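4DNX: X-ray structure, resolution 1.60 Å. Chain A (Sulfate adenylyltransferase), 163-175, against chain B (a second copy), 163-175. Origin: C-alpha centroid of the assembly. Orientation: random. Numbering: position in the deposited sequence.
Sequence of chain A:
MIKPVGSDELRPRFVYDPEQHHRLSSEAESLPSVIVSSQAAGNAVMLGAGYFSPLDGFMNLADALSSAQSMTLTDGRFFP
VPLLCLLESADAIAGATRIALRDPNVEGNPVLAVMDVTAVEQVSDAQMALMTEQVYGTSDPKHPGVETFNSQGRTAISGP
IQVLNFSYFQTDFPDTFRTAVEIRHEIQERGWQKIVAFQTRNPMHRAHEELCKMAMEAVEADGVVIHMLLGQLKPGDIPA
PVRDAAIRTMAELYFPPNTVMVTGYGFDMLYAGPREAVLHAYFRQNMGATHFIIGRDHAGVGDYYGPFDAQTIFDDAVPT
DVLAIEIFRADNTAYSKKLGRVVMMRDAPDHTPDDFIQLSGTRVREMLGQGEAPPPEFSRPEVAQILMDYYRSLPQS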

ATOM      1  N   VAL A 163       0.991  17.325   1.754  1.00 10.28           N
ATOM      2  CA  VAL A 163      -0.131  16.361   1.800  1.00 11.11           C
ATOM      3  C   VAL A 163       0.023  15.377   2.964  1.00 11.15           C
ATOM      4  O   VAL A 163       1.123  14.828   3.178  1.00 10.87           O
ATOM      5  CB  VAL A 163      -0.271  15.637   0.458  1.00 10.99           C
ATOM      6  CG1 VAL A 163      -1.424  14.612   0.555  1.00 10.63           C
ATOM      7  CG2 VAL A 163      -0.468  16.672  -0.693  1.00 11.55           C
ATOM      8  N   LEU A 164      -1.036  15.210   3.768  1.00 10.10           N
ATOM      9  CA  LEU A 164      -0.976  14.445   5.011  1.00 12.52           C
ATOM     10  C   LEU A 164      -1.538  13.029   4.885  1.00 11.71           C
ATOM     11  O   LEU A 164      -1.275  12.155   5.719  1.00 14.10           O
ATOM     12  CB  LEU A 164      -1.712  15.209   6.142  1.00 14.49           C
ATOM     13  CG  LEU A 164      -1.102  16.582   6.444  1.00 17.99           C
ATOM     14  CD1 LEU A 164      -1.857  17.165   7.648  1.00 18.60           C
ATOM     15  CD2 LEU A 164       0.387  16.497   6.775  1.00 19.77           C
ATOM     16  N   ASN A 165      -2.355  12.820   3.867  1.00 11.31           N
ATOM     17  CA  ASN A 165      -2.932  11.474   3.619  1.00 11.91           C
ATOM     18  C   ASN A 165      -3.436  11.385   2.206  1.00 10.32           C
ATOM     19  O   ASN A 165      -3.393  12.380   1.429  1.00 10.07           O
ATOM     20  CB  ASN A 165      -4.049  11.132   4.623  1.00 12.95           C
ATOM     21  CG  ASN A 165      -5.189  12.130   4.594  1.00 13.78           C
ATOM     22  OD1 ASN A 165      -5.962  12.178   3.630  1.00 14.54           O
ATOM     23  ND2 ASN A 165      -5.284  12.947   5.656  1.00 14.65           N
ATOM     24  N   PHE A 166      -3.875  10.173   1.836  1.00 10.35           N
ATOM     25  CA  PHE A 166      -4.387   9.939   0.481  1.00 10.68           C
ATOM     26  C   PHE A 166      -5.867   9.710   0.459  1.00 12.07           C
ATOM     27  O   PHE A 166      -6.384   9.013  -0.448  1.00 11.90           O
ATOM     28  CB  PHE A 166      -3.621   8.770  -0.142  1.00 10.60           C
ATOM     29  CG  PHE A 166      -2.124   9.043  -0.234  1.00 11.49           C
ATOM     30  CD1 PHE A 166      -1.658  10.110  -0.994  1.00 11.24           C
ATOM     31  CD2 PHE A 166      -1.189   8.212   0.371  1.00 12.61           C
ATOM     32  CE1 PHE A 166      -0.293  10.393  -1.106  1.00 12.93           C
ATOM     33  CE2 PHE A 166       0.206   8.484   0.230  1.00 12.82           C
ATOM     34  CZ  PHE A 166       0.649   9.563  -0.500  1.00 12.53           C
ATOM     35  N   SER A 167      -6.552  10.313   1.422  1.00 11.76           N
ATOM     36  CA  SER A 167      -8.041  10.354   1.392  1.00 12.55           C
ATOM     37  C   SER A 167      -8.636   8.905   1.476  1.00 13.87           C
ATOM     38  O   SER A 167      -7.990   7.925   1.971  1.00 14.63           O
ATOM     39  CB  SER A 167      -8.478  11.171   0.155  1.00 13.52           C
ATOM     40  OG  SER A 167      -9.906  11.432   0.125  1.00 13.43           O
ATOM     41  N   TYR A 168      -9.861   8.741   0.964  1.00 12.73           N
ATOM     42  CA  TYR A 168     -10.544   7.487   1.010  1.00 13.58           C
ATOM     43  C   TYR A 168      -9.947   6.503   0.014  1.00 13.45           C
ATOM     44  O   TYR A 168     -10.220   5.286   0.117  1.00 15.08           O
ATOM     45  CB  TYR A 168     -12.059   7.698   0.732  1.00 13.80           C
ATOM     46  CG  TYR A 168     -12.389   8.022  -0.699  1.00 13.77           C
ATOM     47  CD1 TYR A 168     -12.419   9.347  -1.154  1.00 14.21           C
ATOM     48  CD2 TYR A 168     -12.718   7.009  -1.591  1.00 14.31           C
ATOM     49  CE1 TYR A 168     -12.733   9.651  -2.496  1.00 13.50           C
ATOM     50  CE2 TYR A 168     -12.988   7.287  -2.902  1.00 14.92           C
ATOM     51  CZ  TYR A 168     -13.044   8.592  -3.345  1.00 14.86           C
ATOM     52  OH  TYR A 168     -13.358   8.857  -4.656  1.00 14.87           O
ATOM     53  N   PHE A 169      -9.117   6.977  -0.918  1.00 12.39           N
ATOM     54  CA  PHE A 169      -8.555   6.055  -1.922  1.00 13.10           C
ATOM     55  C   PHE A 169      -7.666   5.011  -1.225  1.00 15.58           C
ATOM     56  O   PHE A 169      -7.636   3.829  -1.626  1.00 16.34           O
ATOM     57  CB  PHE A 169      -7.714   6.823  -2.946  1.00 11.98           C
ATOM     58  CG  PHE A 169      -8.486   7.900  -3.680  1.00 13.46           C
ATOM     59  CD1 PHE A 169      -9.540   7.552  -4.552  1.00 14.05           C
ATOM     60  CD2 PHE A 169      -8.208   9.242  -3.478  1.00 12.98           C
ATOM     61  CE1 PHE A 169     -10.252   8.542  -5.268  1.00 14.73           C
ATOM     62  CE2 PHE A 169      -8.927  10.256  -4.169  1.00 15.55           C
ATOM     63  CZ  PHE A 169      -9.956   9.905  -5.068  1.00 14.55           C
ATOM     64  N   GLN A 170      -6.880   5.455  -0.235  1.00 16.01           N
ATOM     65  CA  GLN A 170      -6.086   4.502   0.548  1.00 15.97           C
ATOM     66  C   GLN A 170      -6.884   3.761   1.589  1.00 15.96           C
ATOM     67  O   GLN A 170      -6.777   2.528   1.659  1.00 16.21           O
ATOM     68  CB  GLN A 170      -4.787   5.086   1.167  1.00 17.72           C
ATOM     69  CG  GLN A 170      -3.834   3.913   1.577  1.00 20.87           C
ATOM     70  CD  GLN A 170      -2.399   4.347   1.867  1.00 24.97           C
ATOM     71  OE1 GLN A 170      -2.191   5.354   2.546  1.00 24.23           O
ATOM     72  NE2 GLN A 170      -1.402   3.545   1.384  1.00 21.81           N
ATOM     73  N   THR A 171      -7.750   4.466   2.338  1.00 14.48           N
ATOM     74  CA  THR A 171      -8.521   3.847   3.408  1.00 15.99           C
ATOM     75  C   THR A 171      -9.436   2.731   2.872  1.00 15.31           C
ATOM     76  O   THR A 171      -9.568   1.666   3.501  1.00 15.31           O
ATOM     77  CB  THR A 171      -9.420   4.911   4.131  1.00 18.10           C
ATOM     78  OG1 THR A 171      -8.581   6.001   4.545  1.00 23.83           O
ATOM     79  CG2 THR A 171     -10.055   4.290   5.407  1.00 23.24           C
ATOM     80  N   ASP A 172     -10.042   2.970   1.716  1.00 15.26           N
ATOM     81  CA  ASP A 172     -11.058   1.995   1.229  1.00 14.61           C
ATOM     82  C   ASP A 172     -10.410   0.905   0.392  1.00 13.77           C
ATOM     83  O   ASP A 172     -11.047  -0.130   0.180  1.00 14.07           O
ATOM     84  CB  ASP A 172     -12.126   2.656   0.353  1.00 16.84           C
ATOM     85  CG  ASP A 172     -13.072   3.580   1.144  1.00 21.62           C
ATOM     86  OD1 ASP A 172     -12.925   3.660   2.376  1.00 24.02           O
ATOM     87  OD2 ASP A 172     -13.943   4.230   0.503  1.00 21.77           O
ATOM     88  N   PHE A 173      -9.210   1.187  -0.183  1.00 12.20           N
ATOM     89  CA  PHE A 173      -8.565   0.227  -1.103  1.00 12.14           C
ATOM     90  C   PHE A 173      -7.099  -0.031  -0.633  1.00 11.81           C
ATOM     91  O   PHE A 173      -6.147   0.257  -1.384  1.00 12.95           O
ATOM     92  CB  PHE A 173      -8.607   0.758  -2.551  1.00 11.66           C
ATOM     93  CG  PHE A 173      -9.994   1.223  -2.996  1.00 12.78           C
ATOM     94  CD1 PHE A 173     -10.945   0.323  -3.475  1.00 16.48           C
ATOM     95  CD2 PHE A 173     -10.334   2.559  -2.921  1.00 13.55           C
ATOM     96  CE1 PHE A 173     -12.201   0.785  -3.877  1.00 17.19           C
ATOM     97  CE2 PHE A 173     -11.591   3.009  -3.322  1.00 15.30           C
ATOM     98  CZ  PHE A 173     -12.507   2.146  -3.804  1.00 17.21           C
ATOM     99  N   PRO A 174      -6.932  -0.509   0.600  1.00 12.77           N
ATOM    100  CA  PRO A 174      -5.565  -0.523   1.199  1.00 13.27           C
ATOM    101  C   PRO A 174      -4.575  -1.404   0.469  1.00 14.53           C
ATOM    102  O   PRO A 174      -3.346  -1.098   0.544  1.00 15.31           O
ATOM    103  CB  PRO A 174      -5.780  -1.013   2.636  1.00 14.20           C
ATOM    104  CG  PRO A 174      -7.086  -1.898   2.551  1.00 14.21           C
ATOM    105  CD  PRO A 174      -7.929  -1.073   1.549  1.00 13.17           C
ATOM    106  N   ASP A 175      -5.036  -2.459  -0.198  1.00 13.46           N
ATOM    107  CA  ASP A 175      -4.107  -3.374  -0.907  1.00 15.96           C
ATOM    108  C   ASP A 175      -3.745  -2.942  -2.311  1.00 16.26           C
ATOM    109  O   ASP A 175      -2.740  -3.405  -2.870  1.00 21.24           O
ATOM    110  CB  ASP A 175      -4.640  -4.828  -0.939  1.00 15.51           C
ATOM    111  CG  ASP A 175      -4.728  -5.460   0.460  1.00 16.55           C
ATOM    112  OD1 ASP A 175      -4.031  -4.978   1.412  1.00 18.05           O
ATOM    113  OD2 ASP A 175      -5.464  -6.453   0.627  1.00 17.06           O
TER
ATOM    114  N   VAL B 163     -12.833  -4.457  11.105  1.00 15.02           N
ATOM    115  CA  VAL B 163     -11.806  -3.433  11.209  1.00 13.88           C
ATOM    116  C   VAL B 163     -11.984  -2.416  10.070  1.00 14.58           C
ATOM    117  O   VAL B 163     -12.172  -2.794   8.902  1.00 13.93           O
ATOM    118  CB  VAL B 163     -10.376  -4.094  11.214  1.00 13.34           C
ATOM    119  CG1 VAL B 163      -9.260  -3.012  11.222  1.00 14.40           C
ATOM    120  CG2 VAL B 163     -10.220  -4.988  12.472  1.00 13.31           C
ATOM    121  N   LEU B 164     -11.969  -1.120  10.427  1.00 14.67           N
ATOM    122  CA  LEU B 164     -12.220  -0.036   9.484  1.00 15.72           C
ATOM    123  C   LEU B 164     -10.978   0.648   8.894  1.00 16.36           C
ATOM    124  O   LEU B 164     -11.085   1.296   7.861  1.00 17.49           O
ATOM    125  CB  LEU B 164     -13.173   0.995  10.090  1.00 17.89           C
ATOM    126  CG  LEU B 164     -14.497   0.421  10.609  1.00 19.20           C
ATOM    127  CD1 LEU B 164     -15.392   1.548  11.137  1.00 21.90           C
ATOM    128  CD2 LEU B 164     -15.264  -0.350   9.526  1.00 22.07           C
ATOM    129  N   ASN B 165      -9.799   0.454   9.503  1.00 15.30           N
ATOM    130  CA  ASN B 165      -8.573   1.104   9.044  1.00 15.30           C
ATOM    131  C   ASN B 165      -7.417   0.467   9.785  1.00 15.01           C
ATOM    132  O   ASN B 165      -7.615  -0.368  10.671  1.00 14.88           O
ATOM    133  CB  ASN B 165      -8.571   2.644   9.250  1.00 16.98           C
ATOM    134  CG  ASN B 165      -8.741   3.032  10.710  1.00 18.09           C
ATOM    135  OD1 ASN B 165      -7.840   2.828  11.518  1.00 18.84           O
ATOM    136  ND2 ASN B 165      -9.894   3.587  11.055  1.00 18.85           N
ATOM    137  N   PHE B 166      -6.211   0.863   9.397  1.00 14.69           N
ATOM    138  CA  PHE B 166      -4.985   0.260   9.950  1.00 13.98           C
ATOM    139  C   PHE B 166      -4.228   1.281  10.790  1.00 15.72           C
ATOM    140  O   PHE B 166      -3.000   1.250  10.894  1.00 15.65           O
ATOM    141  CB  PHE B 166      -4.129  -0.328   8.825  1.00 14.35           C
ATOM    142  CG  PHE B 166      -4.818  -1.451   8.090  1.00 13.91           C
ATOM    143  CD1 PHE B 166      -5.241  -2.590   8.767  1.00 15.08           C
ATOM    144  CD2 PHE B 166      -5.071  -1.346   6.718  1.00 14.94           C
ATOM    145  CE1 PHE B 166      -5.919  -3.628   8.085  1.00 14.94           C
ATOM    146  CE2 PHE B 166      -5.746  -2.386   6.025  1.00 16.12           C
ATOM    147  CZ  PHE B 166      -6.167  -3.516   6.718  1.00 14.04           C
ATOM    148  N   SER B 167      -4.986   2.188  11.389  1.00 17.54           N
ATOM    149  CA  SER B 167      -4.404   3.126  12.362  1.00 18.02           C
ATOM    150  C   SER B 167      -3.278   3.963  11.714  1.00 18.91           C
ATOM    151  O   SER B 167      -3.229   4.163  10.463  1.00 20.71           O
ATOM    152  CB  SER B 167      -3.902   2.318  13.582  1.00 17.86           C
ATOM    153  OG  SER B 167      -3.586   3.172  14.695  1.00 18.47           O
ATOM    154  N   TYR B 168      -2.338   4.427  12.526  1.00 16.86           N
ATOM    155  CA  TYR B 168      -1.271   5.268  11.975  1.00 18.37           C
ATOM    156  C   TYR B 168      -0.240   4.480  11.165  1.00 17.88           C
ATOM    157  O   TYR B 168       0.617   5.078  10.492  1.00 18.24           O
ATOM    158  CB  TYR B 168      -0.583   6.022  13.105  1.00 18.67           C
ATOM    159  CG  TYR B 168       0.203   5.126  14.033  1.00 17.95           C
ATOM    160  CD1 TYR B 168      -0.393   4.507  15.148  1.00 18.17           C
ATOM    161  CD2 TYR B 168       1.555   4.911  13.809  1.00 18.50           C
ATOM    162  CE1 TYR B 168       0.378   3.650  15.986  1.00 18.72           C
ATOM    163  CE2 TYR B 168       2.316   4.089  14.632  1.00 19.55           C
ATOM    164  CZ  TYR B 168       1.734   3.466  15.707  1.00 18.70           C
ATOM    165  OH  TYR B 168       2.546   2.665  16.494  1.00 20.26           O
ATOM    166  N   PHE B 169      -0.290   3.153  11.234  1.00 16.82           N
ATOM    167  CA  PHE B 169       0.703   2.345  10.513  1.00 17.80           C
ATOM    168  C   PHE B 169       0.566   2.595   9.003  1.00 19.24           C
ATOM    169  O   PHE B 169       1.562   2.826   8.308  1.00 20.79           O
ATOM    170  CB  PHE B 169       0.578   0.859  10.863  1.00 17.14           C
ATOM    171  CG  PHE B 169       0.647   0.561  12.344  1.00 18.06           C
ATOM    172  CD1 PHE B 169       1.869   0.643  13.041  1.00 19.26           C
ATOM    173  CD2 PHE B 169      -0.470   0.177  13.030  1.00 17.72           C
ATOM    174  CE1 PHE B 169       1.924   0.308  14.418  1.00 19.39           C
ATOM    175  CE2 PHE B 169      -0.450  -0.129  14.405  1.00 19.46           C
ATOM    176  CZ  PHE B 169       0.763  -0.071  15.101  1.00 19.83           C
ATOM    177  N   GLN B 170      -0.662   2.632   8.474  1.00 16.52           N
ATOM    178  CA  GLN B 170      -0.727   2.862   7.039  1.00 17.43           C
ATOM    179  C   GLN B 170      -0.557   4.353   6.721  1.00 17.57           C
ATOM    180  O   GLN B 170       0.148   4.721   5.780  1.00 17.46           O
ATOM    181  CB  GLN B 170      -2.011   2.280   6.405  1.00 19.98           C
ATOM    182  CG  GLN B 170      -1.916   2.320   4.854  1.00 23.27           C
ATOM    183  CD  GLN B 170      -2.923   1.402   4.140  1.00 24.54           C
ATOM    184  OE1 GLN B 170      -4.117   1.448   4.443  1.00 25.39           O
ATOM    185  NE2 GLN B 170      -2.436   0.594   3.168  1.00 23.19           N
ATOM    186  N   THR B 171      -1.188   5.226   7.515  1.00 17.34           N
ATOM    187  CA  THR B 171      -1.138   6.674   7.307  1.00 18.31           C
ATOM    188  C   THR B 171       0.279   7.251   7.262  1.00 17.27           C
ATOM    189  O   THR B 171       0.617   8.082   6.388  1.00 17.11           O
ATOM    190  CB  THR B 171      -1.934   7.391   8.446  1.00 20.18           C
ATOM    191  OG1 THR B 171      -3.264   6.875   8.434  1.00 24.14           O
ATOM    192  CG2 THR B 171      -1.993   8.920   8.202  1.00 24.79           C
ATOM    193  N   ASP B 172       1.098   6.797   8.207  1.00 17.63           N
ATOM    194  CA  ASP B 172       2.458   7.321   8.344  1.00 17.19           C
ATOM    195  C   ASP B 172       3.460   6.652   7.425  1.00 15.73           C
ATOM    196  O   ASP B 172       4.497   7.252   7.102  1.00 15.58           O
ATOM    197  CB  ASP B 172       2.941   7.172   9.787  1.00 19.28           C
ATOM    198  CG  ASP B 172       2.226   8.109  10.761  1.00 23.63           C
ATOM    199  OD1 ASP B 172       1.284   8.839  10.368  1.00 25.92           O
ATOM    200  OD2 ASP B 172       2.594   8.067  11.955  1.00 25.08           O
ATOM    201  N   PHE B 173       3.170   5.417   7.018  1.00 13.84           N
ATOM    202  CA  PHE B 173       4.112   4.610   6.206  1.00 13.55           C
ATOM    203  C   PHE B 173       3.396   4.003   4.972  1.00 12.78           C
ATOM    204  O   PHE B 173       3.366   2.766   4.812  1.00 11.93           O
ATOM    205  CB  PHE B 173       4.747   3.492   7.054  1.00 13.72           C
ATOM    206  CG  PHE B 173       5.199   3.944   8.434  1.00 13.90           C
ATOM    207  CD1 PHE B 173       6.419   4.598   8.596  1.00 17.53           C
ATOM    208  CD2 PHE B 173       4.435   3.660   9.565  1.00 14.54           C
ATOM    209  CE1 PHE B 173       6.833   5.028   9.875  1.00 17.36           C
ATOM    210  CE2 PHE B 173       4.813   4.085  10.839  1.00 15.94           C
ATOM    211  CZ  PHE B 173       6.022   4.773  10.998  1.00 17.04           C
ATOM    212  N   PRO B 174       2.861   4.880   4.118  1.00 14.11           N
ATOM    213  CA  PRO B 174       1.959   4.427   3.004  1.00 13.64           C
ATOM    214  C   PRO B 174       2.622   3.533   1.947  1.00 15.22           C
ATOM    215  O   PRO B 174       1.911   2.712   1.326  1.00 17.31           O
ATOM    216  CB  PRO B 174       1.476   5.749   2.391  1.00 15.16           C
ATOM    217  CG  PRO B 174       2.689   6.680   2.609  1.00 13.58           C
ATOM    218  CD  PRO B 174       2.979   6.343   4.113  1.00 13.81           C
ATOM    219  N   ASP B 175       3.934   3.653   1.746  1.00 14.16           N
ATOM    220  CA  ASP B 175       4.587   2.818   0.738  1.00 15.46           C
ATOM    221  C   ASP B 175       5.119   1.512   1.285  1.00 16.33           C
ATOM    222  O   ASP B 175       5.497   0.629   0.480  1.00 21.89           O
ATOM    223  CB  ASP B 175       5.729   3.567   0.094  1.00 15.29           C
ATOM    224  CG  ASP B 175       5.253   4.764  -0.765  1.00 15.86           C
ATOM    225  OD1 ASP B 175       4.028   4.868  -1.153  1.00 17.11           O
ATOM    226  OD2 ASP B 175       6.118   5.619  -1.112  1.00 16.63           O
TER

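Val B163 opens the chain B stretch out of reach of chain A. The first contact belongs to Leu B164, and it is made by the backbone: its O lies 4.0 Å from CG2 of Thr A171, whereas its side chain makes no contact within 4.5 Å.

Asn B165 marks the closest register of the two backbones here, its CA standing 6.3 Å from the CA of Thr A171. Its CB points sideways and meets Thr A171 CG2 at 4.4 Å, but the end of the side chain leads away. With chi1 at 59° (p), the carboxamide folds back onto its own chain, where Asn B165 OD1 accepts a hydrogen bond from Ser B167 N at 2.9 Å and 153°; ND2 is satisfied elsewhere in the structure.

Phe B166 (chi1 -63°, m) also starts sideways, yet its ring reaches chain A. Its CE2 sits 3.7 Å from Pro A174 CB, and because that carbon lies near the ring plane, the proline packs against the edge of the ring. This is an apolar contact, between two side chains that are both buried.

Ser B167, Tyr B168 and Phe B169 make no contact with the other stretch. The next helical residue, Gln B170, does: its CB points toward chain A, and an extended chi1/chi2 pair (-170° and 163°, both t) carries the amide across. Gln B170 NE2 donates to Pro A174 O at 3.3 Å with an N-H...O angle of 143°, while Gln B170 OE1 lies 3.5 Å from Pro A174 CB. The two glutamines also meet, NE2 of Gln B170 being 3.6 Å from NE2 of Gln A170; as each amide nitrogen donates to a proline carbonyl of the opposing chain, this approach is best read as proximity.

One residue on, Thr B171 presents CG2 to Leu A164 O at 4.1 Å, repeating the first contact with the chains exchanged. Asp B172 and Phe B173 direct CB away, and Phe B173 is the first residue to leave helical phi/psi (-131/60).

Pro B174 then turns CB toward chain A. That atom is 3.7 Å from Phe A166 CE2, again at the ring edge, and 3.7 Å from Gln A170 OE1. Pro B174 O accepts from Gln A170 NE2, but at 3.4 Å and 139° this hydrogen bond is weak. The paired contacts thus agree within 0.2 Å, evidence of a nearly twofold arrangement burying 425 Å² in total.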